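Local coordinates for protein fibrinogen alpha subunit (Gallus gallus, PDB 1M1J) that probably polymerises, after thrombin cleavage, with the beta and gamma chains of fibrinogen into the insoluble fibrin matrix of blood clots, at residues D[79-82]-D[83-87]; D[115-118]-D[119-123]; D[140-143]-D[144-147]; D[179-182]-D[183-186]. All coordinates share one frame; numbering follows the deposited sequence.

Interaction 1: residues D[79-82]-D[83-87]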
loop_
_atom_site.group_PDB
_atom_site.type_symbol
_atom_site.label_atom_id
_atom_site.label_comp_id
_atom_site.label_asym_id
_atom_site.label_seq_id
_atom_site.Cartn_x
_atom_site.Cartn_y
_atom_site.Cartn_z
ATOM N N ASN D 79 -27.020 23.589 -28.390
ATOM C CA ASN D 79 -28.441 23.338 -28.590
ATOM C C ASN D 79 -29.112 24.662 -28.241
ATOM O O ASN D 79 -30.244 24.934 -28.651
ATOM C CB ASN D 79 -28.940 22.241 -27.643
ATOM C CG ASN D 79 -29.436 22.795 -26.311
ATOM O OD1 ASN D 79 -28.756 23.590 -25.657
ATOM N ND2 ASN D 79 -30.628 22.370 -25.904
ATOM N N LYS D 80 -28.399 25.478 -27.467
ATOM C CA LYS D 80 -28.896 26.783 -27.063
ATOM C C LYS D 80 -28.616 27.726 -28.226
ATOM O O LYS D 80 -28.934 28.915 -28.184
ATOM C CB LYS D 80 -28.182 27.262 -25.799
ATOM C CG LYS D 80 -29.003 28.241 -24.989
ATOM C CD LYS D 80 -30.338 27.617 -24.600
ATOM C CE LYS D 80 -31.253 28.627 -23.921
ATOM N NZ LYS D 80 -30.662 29.166 -22.664
ATOM N N TYR D 81 -28.007 27.158 -29.261
ATOM C CA TYR D 81 -27.671 27.863 -30.491
ATOM C C TYR D 81 -28.743 27.484 -31.508
ATOM O O TYR D 81 -29.039 28.243 -32.432
ATOM C CB TYR D 81 -26.297 27.407 -30.982
ATOM C CG TYR D 81 -26.110 27.431 -32.484
ATOM C CD1 TYR D 81 -25.684 28.586 -33.141
ATOM C CD2 TYR D 81 -26.352 26.286 -33.248
ATOM C CE1 TYR D 81 -25.497 28.597 -34.528
ATOM C CE2 TYR D 81 -26.170 26.287 -34.631
ATOM C CZ TYR D 81 -25.741 27.442 -35.264
ATOM O OH TYR D 81 -25.549 27.432 -36.627
ATOM N N LYS D 82 -29.314 26.294 -31.321
ATOM C CA LYS D 82 -30.371 25.765 -32.185
ATOM C C LYS D 82 -31.690 26.446 -31.800
ATOM O O LYS D 82 -32.487 26.815 -32.663
ATOM C CB LYS D 82 -30.488 24.251 -31.984
ATOM C CG LYS D 82 -31.250 23.510 -33.067
ATOM C CD LYS D 82 -31.507 22.070 -32.640
ATOM C CE LYS D 82 -31.901 21.189 -33.816
ATOM N NZ LYS D 82 -30.761 20.978 -34.758
ATOM N N THR D 83 -31.901 26.598 -30.492
ATOM C CA THR D 83 -33.089 27.249 -29.940
ATOM C C THR D 83 -32.891 28.763 -30.023
ATOM O O THR D 83 -33.563 29.541 -29.340
ATOM C CB THR D 83 -33.306 26.854 -28.455
ATOM O OG1 THR D 83 -34.414 27.586 -27.916
ATOM C CG2 THR D 83 -32.066 27.166 -27.629
ATOM N N SER D 84 -31.947 29.165 -30.866
ATOM C CA SER D 84 -31.622 30.565 -31.066
ATOM C C SER D 84 -31.544 30.792 -32.569
ATOM O O SER D 84 -31.706 31.911 -33.047
ATOM C CB SER D 84 -30.276 30.889 -30.409
ATOM O OG SER D 84 -29.977 32.270 -30.488
ATOM N N ASN D 85 -31.293 29.715 -33.307
ATOM C CA ASN D 85 -31.213 29.782 -34.760
ATOM C C ASN D 85 -32.629 29.758 -35.312
ATOM O O ASN D 85 -32.864 30.133 -36.460
ATOM C CB ASN D 85 -30.416 28.598 -35.314
ATOM C CG ASN D 85 -30.550 28.454 -36.822
ATOM O OD1 ASN D 85 -31.620 28.118 -37.329
ATOM N ND2 ASN D 85 -29.463 28.711 -37.545
ATOM N N ARG D 86 -33.573 29.313 -34.488
ATOM C CA ARG D 86 -34.968 29.268 -34.903
ATOM C C ARG D 86 -35.678 30.529 -34.409
ATOM O O ARG D 86 -36.377 31.191 -35.180
ATOM C CB ARG D 86 -35.675 28.020 -34.349
ATOM C CG ARG D 86 -35.946 28.056 -32.848
ATOM C CD ARG D 86 -36.892 26.943 -32.413
ATOM N NE ARG D 86 -37.184 27.000 -30.981
ATOM C CZ ARG D 86 -37.829 27.998 -30.382
ATOM N NH1 ARG D 86 -38.259 29.037 -31.086
ATOM N NH2 ARG D 86 -38.042 27.959 -29.073
ATOM N N VAL D 87 -35.486 30.867 -33.133
ATOM C CA VAL D 87 -36.117 32.053 -32.555
ATOM C C VAL D 87 -35.719 33.274 -33.374
ATOM O O VAL D 87 -36.170 34.388 -33.113
ATOM C CB VAL D 87 -35.712 32.257 -31.066
ATOM C CG1 VAL D 87 -36.343 33.528 -30.508
ATOM C CG2 VAL D 87 -36.171 31.070 -30.240
#
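Lys80 and Thr83 meet at an oblique angle, the middle of the lysine chain lying against the threonine methyl group. The touching carbons are Lys80 CD and Thr83 CG2, 3.5 Å apart, and the turn at chi2 (58°) is what swings the lysine methylenes round to that methyl. Thr83 presents the group because its OG1 stands anti to the backbone N (chi1 176°), which leaves CG2 between N and the carbonyl carbon, turned back over residues 79 and 80. The same residue holds the one firm backbone bond across the contact: Thr83 N donates to Asn79 O over 3.0 Å with an N-H...O angle of 159°. This is the place where the chain passes from the short helix 75-78 into helix 82-160, the long alpha-chain helix of the fibrinogen coiled coil, and the backbone is not yet fully regular. Asn85 N reaches Tyr81 O at 2.8 Å, but the bond is weak because it is badly bent. Arg86 N makes another weak one to Lys82 O, at 3.3 Å. On the Tyr81 side, CB of Asn85 lies 3.2 Å from Tyr81 O, while the two polar ends stay apart, Tyr81 OH being 4.2 Å from Asn85 ND2. Both side chains also rest on apolar side chains of one neighbouring chain. Ser84 is buried, its CB set 3.3 Å from Lys80 O, and it packs on an apolar side chain of a second neighbouring chain. Arg86 sends its extended side chain past Lys82 O, with CG 3.7 Å from that oxygen, to a long, weak ion pair with Glu90.

Interaction 2: residues D[115-118]-D[119-123]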
loop_
_atom_site.group_PDB
_atom_site.type_symbol
_atom_site.label_atom_id
_atom_site.label_comp_id
_atom_site.label_asym_id
_atom_site.label_seq_id
_atom_site.Cartn_x
_atom_site.Cartn_y
_atom_site.Cartn_z
ATOM N N GLU D 115 -48.280 61.786 -60.195
ATOM C CA GLU D 115 -49.474 62.160 -60.939
ATOM C C GLU D 115 -50.059 63.435 -60.353
ATOM O O GLU D 115 -50.151 64.454 -61.039
ATOM C CB GLU D 115 -50.514 61.042 -60.868
ATOM C CG GLU D 115 -50.713 60.301 -62.174
ATOM C CD GLU D 115 -51.378 61.158 -63.228
ATOM O OE1 GLU D 115 -50.843 62.245 -63.540
ATOM O OE2 GLU D 115 -52.436 60.743 -63.745
ATOM N N LEU D 116 -50.442 63.371 -59.080
ATOM C CA LEU D 116 -51.021 64.513 -58.384
ATOM C C LEU D 116 -50.217 65.786 -58.620
ATOM O O LEU D 116 -50.790 66.857 -58.808
ATOM C CB LEU D 116 -51.126 64.223 -56.882
ATOM C CG LEU D 116 -51.518 65.397 -55.976
ATOM C CD1 LEU D 116 -52.283 64.889 -54.770
ATOM C CD2 LEU D 116 -50.268 66.155 -55.545
ATOM N N ARG D 117 -48.892 65.675 -58.610
ATOM C CA ARG D 117 -48.047 66.841 -58.843
ATOM C C ARG D 117 -48.262 67.360 -60.265
ATOM O O ARG D 117 -48.444 68.560 -60.478
ATOM C CB ARG D 117 -46.569 66.487 -58.654
ATOM C CG ARG D 117 -45.634 67.634 -59.004
ATOM C CD ARG D 117 -44.184 67.193 -59.123
ATOM N NE ARG D 117 -43.336 68.270 -59.634
ATOM C CZ ARG D 117 -43.145 69.433 -59.017
ATOM N NH1 ARG D 117 -43.741 69.680 -57.857
ATOM N NH2 ARG D 117 -42.358 70.355 -59.560
ATOM N N ARG D 118 -48.244 66.445 -61.231
ATOM C CA ARG D 118 -48.428 66.792 -62.635
ATOM C C ARG D 118 -49.745 67.508 -62.905
ATOM O O ARG D 118 -49.864 68.252 -63.879
ATOM C CB ARG D 118 -48.329 65.536 -63.504
ATOM C CG ARG D 118 -46.937 64.936 -63.518
ATOM C CD ARG D 118 -45.938 65.922 -64.104
ATOM N NE ARG D 118 -44.603 65.787 -63.523
ATOM C CZ ARG D 118 -43.850 64.695 -63.598
ATOM N NH1 ARG D 118 -44.292 63.619 -64.237
ATOM N NH2 ARG D 118 -42.647 64.680 -63.036
ATOM N N ARG D 119 -50.738 67.284 -62.050
ATOM C CA ARG D 119 -52.021 67.945 -62.228
ATOM C C ARG D 119 -52.094 69.213 -61.385
ATOM O O ARG D 119 -52.818 70.145 -61.728
ATOM C CB ARG D 119 -53.173 66.998 -61.884
ATOM C CG ARG D 119 -53.305 65.826 -62.853
ATOM C CD ARG D 119 -54.766 65.523 -63.188
ATOM N NE ARG D 119 -55.399 66.612 -63.935
ATOM C CZ ARG D 119 -56.671 66.616 -64.328
ATOM N NH1 ARG D 119 -57.459 65.587 -64.047
ATOM N NH2 ARG D 119 -57.157 67.652 -65.004
ATOM N N ILE D 120 -51.343 69.253 -60.289
ATOM C CA ILE D 120 -51.318 70.440 -59.441
ATOM C C ILE D 120 -50.509 71.507 -60.173
ATOM O O ILE D 120 -50.674 72.703 -59.940
ATOM C CB ILE D 120 -50.635 70.173 -58.087
ATOM C CG1 ILE D 120 -51.435 69.150 -57.280
ATOM C CG2 ILE D 120 -50.524 71.478 -57.300
ATOM C CD1 ILE D 120 -52.793 69.639 -56.828
ATOM N N VAL D 121 -49.626 71.057 -61.056
ATOM C CA VAL D 121 -48.792 71.960 -61.835
ATOM C C VAL D 121 -49.590 72.519 -62.999
ATOM O O VAL D 121 -49.643 73.730 -63.203
ATOM C CB VAL D 121 -47.540 71.233 -62.386
ATOM C CG1 VAL D 121 -46.943 72.011 -63.559
ATOM C CG2 VAL D 121 -46.507 71.087 -61.279
ATOM N N THR D 122 -50.214 71.628 -63.760
ATOM C CA THR D 122 -51.007 72.036 -64.908
ATOM C C THR D 122 -52.183 72.932 -64.505
ATOM O O THR D 122 -52.506 73.887 -65.213
ATOM C CB THR D 122 -51.530 70.801 -65.683
ATOM O OG1 THR D 122 -50.416 70.023 -66.141
ATOM C CG2 THR D 122 -52.368 71.230 -66.887
ATOM N N LEU D 123 -52.817 72.642 -63.371
ATOM C CA LEU D 123 -53.945 73.460 -62.938
ATOM C C LEU D 123 -53.474 74.801 -62.402
ATOM O O LEU D 123 -54.041 75.841 -62.739
ATOM C CB LEU D 123 -54.769 72.751 -61.864
ATOM C CG LEU D 123 -56.264 72.705 -62.195
ATOM C CD1 LEU D 123 -56.489 71.690 -63.309
ATOM C CD2 LEU D 123 -57.076 72.317 -60.971
#
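Leu116 and Ile120 lie side by side and point the same way, one turn apart on helix 82-160 of the fibrinogen coiled coil. With Leu123 they form a run of buried apolar residues at spacings of four and three, the pattern expected of a heptad repeat. Leu116 CD2 packs 3.7 Å from Ile120 CG1, and the same face meets side chains of two other chains, including an aromatic one against Ile120. Behind this tight seam the helix backbone is regular: Arg119 N donates to Glu115 O at 3.1 Å and Val121 N to Arg117 O at 2.8 Å. The remaining side chains are looser. Val121 CG2 sits over one face of the Arg117 guanidinium, whose NH1 is hydrogen-bonded to Thr202 O. Glu115 and Arg119 carry opposite charges but do not meet, OE1 lying 6.3 Å from NE; Arg119 instead forms a salt bridge through NH2 with an acidic side chain of another chain. Farther round, Arg118 and Thr122 are exposed. Thr122 turns its hydroxyl back on the helix with OG1 anti to its own carbonyl carbon (chi1 -60°), and OG1 donates to Arg118 O over 2.9 Å, almost in line with the C=O bond at 175°.

Interaction 3: residues D[140-143]-D[144-147]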
loop_
_atom_site.group_PDB
_atom_site.type_symbol
_atom_site.label_atom_id
_atom_site.label_comp_id
_atom_site.label_asym_id
_atom_site.label_seq_id
_atom_site.Cartn_x
_atom_site.Cartn_y
_atom_site.Cartn_z
ATOM N N SER D 140 -57.394 97.509 -68.328
ATOM C CA SER D 140 -57.925 98.081 -69.558
ATOM C C SER D 140 -59.276 98.750 -69.262
ATOM O O SER D 140 -59.560 99.848 -69.741
ATOM C CB SER D 140 -58.087 96.983 -70.611
ATOM O OG SER D 140 -58.111 97.525 -71.922
ATOM N N ILE D 141 -60.098 98.081 -68.462
ATOM C CA ILE D 141 -61.402 98.609 -68.081
ATOM C C ILE D 141 -61.228 99.881 -67.254
ATOM O O ILE D 141 -62.034 100.813 -67.335
ATOM C CB ILE D 141 -62.185 97.578 -67.238
ATOM C CG1 ILE D 141 -62.675 96.439 -68.133
ATOM C CG2 ILE D 141 -63.333 98.249 -66.521
ATOM C CD1 ILE D 141 -63.357 95.327 -67.371
ATOM N N GLN D 142 -60.172 99.914 -66.451
ATOM C CA GLN D 142 -59.903 101.071 -65.612
ATOM C C GLN D 142 -59.475 102.275 -66.446
ATOM O O GLN D 142 -59.887 103.400 -66.169
ATOM C CB GLN D 142 -58.827 100.737 -64.579
ATOM C CG GLN D 142 -58.425 101.909 -63.695
ATOM C CD GLN D 142 -59.614 102.591 -63.034
ATOM O OE1 GLN D 142 -60.314 103.388 -63.660
ATOM N NE2 GLN D 142 -59.849 102.274 -61.762
ATOM N N GLU D 143 -58.658 102.054 -67.471
ATOM C CA GLU D 143 -58.234 103.176 -68.284
ATOM C C GLU D 143 -59.383 103.622 -69.175
ATOM O O GLU D 143 -59.469 104.791 -69.555
ATOM C CB GLU D 143 -56.981 102.834 -69.103
ATOM C CG GLU D 143 -57.112 101.724 -70.118
ATOM C CD GLU D 143 -55.768 101.392 -70.767
ATOM O OE1 GLU D 143 -55.193 102.280 -71.432
ATOM O OE2 GLU D 143 -55.281 100.249 -70.608
ATOM N N GLN D 144 -60.281 102.694 -69.491
ATOM C CA GLN D 144 -61.444 103.029 -70.302
ATOM C C GLN D 144 -62.372 103.900 -69.451
ATOM O O GLN D 144 -62.953 104.864 -69.942
ATOM C CB GLN D 144 -62.171 101.761 -70.762
ATOM C CG GLN D 144 -63.461 102.035 -71.529
ATOM C CD GLN D 144 -64.007 100.802 -72.214
ATOM O OE1 GLN D 144 -63.390 100.266 -73.145
ATOM N NE2 GLN D 144 -65.170 100.335 -71.757
ATOM N N VAL D 145 -62.500 103.567 -68.168
ATOM C CA VAL D 145 -63.342 104.356 -67.279
ATOM C C VAL D 145 -62.774 105.769 -67.156
ATOM O O VAL D 145 -63.485 106.702 -66.790
ATOM C CB VAL D 145 -63.440 103.727 -65.874
ATOM C CG1 VAL D 145 -64.128 104.682 -64.918
ATOM C CG2 VAL D 145 -64.230 102.432 -65.937
ATOM N N VAL D 146 -61.490 105.930 -67.460
ATOM C CA VAL D 146 -60.861 107.248 -67.390
ATOM C C VAL D 146 -61.183 108.051 -68.647
ATOM O O VAL D 146 -61.623 109.197 -68.566
ATOM C CB VAL D 146 -59.311 107.134 -67.231
ATOM C CG1 VAL D 146 -58.623 108.445 -67.634
ATOM C CG2 VAL D 146 -58.970 106.813 -65.788
ATOM N N GLU D 147 -60.955 107.438 -69.803
ATOM C CA GLU D 147 -61.215 108.078 -71.082
ATOM C C GLU D 147 -62.693 108.411 -71.224
ATOM O O GLU D 147 -63.052 109.442 -71.786
ATOM C CB GLU D 147 -60.797 107.151 -72.219
ATOM C CG GLU D 147 -60.963 107.738 -73.608
ATOM C CD GLU D 147 -60.489 106.780 -74.686
ATOM O OE1 GLU D 147 -60.441 107.172 -75.872
ATOM O OE2 GLU D 147 -60.163 105.625 -74.341
#
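Glu143 O takes two backbone N-H groups from the next turn: a straight one from Glu147 N, 3.0 Å away with an N-H...O angle of 167°, and a weak one from Val146 N at 3.1 Å. Just before it in the helix, Gln144 N donates to Ser140 O and Val145 N to Ile141 O, each over 2.9 Å and with the donor tilted out of the carbonyl plane. The apolar side is made by Ile141 and Val145, both buried, with their CG2 methyls 4.3 Å apart. Gln142 crosses Val145 obliquely, its chain bent at chi2 (52°) so that the end returns toward the valine. Glu143 is exposed, and its carboxylate keeps away from the like charge of Glu147, with Glu143 OE1 6.7 Å from Glu147 OE2. Glu147 is likely steadied by its OE1, which is in a salt bridge with a basic side chain of another chain, while Gln144 faces polar and apolar side chains of neighbouring chains. Val145 also meets Tyr179 and Ile182 of helix 178-191, as suits a fibrinogen coiled coil in which the alpha chain folds back to add a fourth strand.

Interaction 4: residues D[179-182]-D[183-186]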
loop_
_atom_site.group_PDB
_atom_site.type_symbol
_atom_site.label_atom_id
_atom_site.label_comp_id
_atom_site.label_asym_id
_atom_site.label_seq_id
_atom_site.Cartn_x
_atom_site.Cartn_y
_atom_site.Cartn_z
ATOM N N TYR D 179 -70.149 107.274 -62.527
ATOM C CA TYR D 179 -68.758 106.861 -62.518
ATOM C C TYR D 179 -68.178 106.496 -61.167
ATOM O O TYR D 179 -67.409 105.541 -61.070
ATOM C CB TYR D 179 -67.907 107.931 -63.179
ATOM C CG TYR D 179 -68.061 107.905 -64.670
ATOM C CD1 TYR D 179 -67.462 106.900 -65.426
ATOM C CD2 TYR D 179 -68.845 108.850 -65.326
ATOM C CE1 TYR D 179 -67.640 106.834 -66.802
ATOM C CE2 TYR D 179 -69.032 108.795 -66.699
ATOM C CZ TYR D 179 -68.427 107.785 -67.435
ATOM O OH TYR D 179 -68.609 107.723 -68.799
ATOM N N ASP D 180 -68.530 107.234 -60.120
ATOM C CA ASP D 180 -67.983 106.908 -58.807
ATOM C C ASP D 180 -68.536 105.574 -58.310
ATOM O O ASP D 180 -67.936 104.915 -57.455
ATOM C CB ASP D 180 -68.263 108.029 -57.794
ATOM C CG ASP D 180 -69.739 108.276 -57.579
ATOM O OD1 ASP D 180 -70.469 107.315 -57.249
ATOM O OD2 ASP D 180 -70.161 109.442 -57.729
ATOM N N ASN D 181 -69.677 105.174 -58.860
ATOM C CA ASN D 181 -70.289 103.911 -58.485
ATOM C C ASN D 181 -69.561 102.798 -59.242
ATOM O O ASN D 181 -69.388 101.685 -58.738
ATOM C CB ASN D 181 -71.774 103.924 -58.842
ATOM C CG ASN D 181 -72.535 102.781 -58.206
ATOM O OD1 ASN D 181 -73.763 102.738 -58.253
ATOM N ND2 ASN D 181 -71.808 101.845 -57.605
ATOM N N ILE D 182 -69.132 103.108 -60.461
ATOM C CA ILE D 182 -68.396 102.148 -61.267
ATOM C C ILE D 182 -67.042 101.971 -60.614
ATOM O O ILE D 182 -66.586 100.850 -60.399
ATOM C CB ILE D 182 -68.155 102.662 -62.695
ATOM C CG1 ILE D 182 -69.483 102.818 -63.426
ATOM C CG2 ILE D 182 -67.225 101.721 -63.432
ATOM C CD1 ILE D 182 -70.344 101.585 -63.369
ATOM N N GLN D 183 -66.401 103.093 -60.301
ATOM C CA GLN D 183 -65.087 103.072 -59.674
ATOM C C GLN D 183 -65.160 102.356 -58.333
ATOM O O GLN D 183 -64.152 101.870 -57.818
ATOM C CB GLN D 183 -64.565 104.495 -59.483
ATOM C CG GLN D 183 -63.088 104.552 -59.135
ATOM C CD GLN D 183 -62.202 103.931 -60.211
ATOM O OE1 GLN D 183 -61.984 104.515 -61.281
ATOM N NE2 GLN D 183 -61.693 102.732 -59.932
ATOM N N LYS D 184 -66.358 102.290 -57.768
ATOM C CA LYS D 184 -66.543 101.609 -56.503
ATOM C C LYS D 184 -66.301 100.120 -56.754
ATOM O O LYS D 184 -65.619 99.451 -55.977
ATOM C CB LYS D 184 -67.961 101.836 -55.988
ATOM C CG LYS D 184 -68.116 101.665 -54.489
ATOM C CD LYS D 184 -69.515 102.067 -54.031
ATOM C CE LYS D 184 -69.882 103.478 -54.495
ATOM N NZ LYS D 184 -68.871 104.499 -54.092
ATOM N N HIS D 185 -66.853 99.610 -57.852
ATOM C CA HIS D 185 -66.684 98.205 -58.215
ATOM C C HIS D 185 -65.242 97.868 -58.577
ATOM O O HIS D 185 -64.695 96.888 -58.084
ATOM C CB HIS D 185 -67.584 97.836 -59.393
ATOM C CG HIS D 185 -69.032 97.724 -59.038
ATOM N ND1 HIS D 185 -69.478 97.001 -57.953
ATOM C CD2 HIS D 185 -70.139 98.212 -59.646
ATOM C CE1 HIS D 185 -70.797 97.048 -57.907
ATOM N NE2 HIS D 185 -71.223 97.775 -58.924
ATOM N N LEU D 186 -64.631 98.670 -59.446
ATOM C CA LEU D 186 -63.250 98.430 -59.857
ATOM C C LEU D 186 -62.331 98.207 -58.659
ATOM O O LEU D 186 -61.472 97.323 -58.684
ATOM C CB LEU D 186 -62.716 99.601 -60.686
ATOM C CG LEU D 186 -63.094 99.687 -62.164
ATOM C CD1 LEU D 186 -62.489 98.527 -62.937
ATOM C CD2 LEU D 186 -64.596 99.684 -62.284
#
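Ile182 lays its CG2 methyl against CD2 of Leu186, 3.5 Å away, the two side chains lying side by side and pointing the same way from one face of the helix. CG2 comes to that position because it stands anti to the backbone N, with CG1 on the side of the N (chi1 -65°). Two sound backbone bonds lie beneath: Leu186 N donates to Ile182 O over 3.1 Å in the plane of the carbonyl, and Gln183 N reaches Tyr179 O at 2.8 Å with an N-H...O angle of 171°. His185 is set differently. Its ring stands obliquely to the carbonyl oxygens of the preceding turn, CD2 being 3.7 Å from Asn181 O, and its backbone N gives weak bonds to Asn181 O and Ile182 O. On the exposed side Asn181 and Lys184 cross, with Asn181 ND2 4.0 Å from Lys184 CE. Lys184 is bent at chi3 and chi4, yet NZ remains 4.5 Å from Asp180 OD1, beyond a salt bridge although the opposite charges probably attract. Beyond the segment, Thr187 OG1 is hydrogen-bonded to Lys184 O. The apolar face turns to helix 82-160, where Tyr179 packs on Met148 and Lys149, its OH weakly bonded to Glu152, while Leu186 packs on Gln138 and Ile141, so the two helices run antiparallel.

How the interactions relate
Interactions 1, 2 and 3 come in that order along helix 82-160, and interaction 4 follows on helix 178-191 after the chain has turned back. The centres of interactions 1 and 2 are 54 Å apart and those of 2 and 3 are 37 Å apart, so the three sample a single rod, with interactions 1 and 3 on opposite sides of the chain's centre. Interactions 3 and 4 have centres only 11 Å apart and touch through apolar side chains of the two helices. The returning alpha segment is thereby laid on the long helix, consistent with the fourth strand that the returning alpha chain adds to the coiled coil joining fibrinogen's nodules.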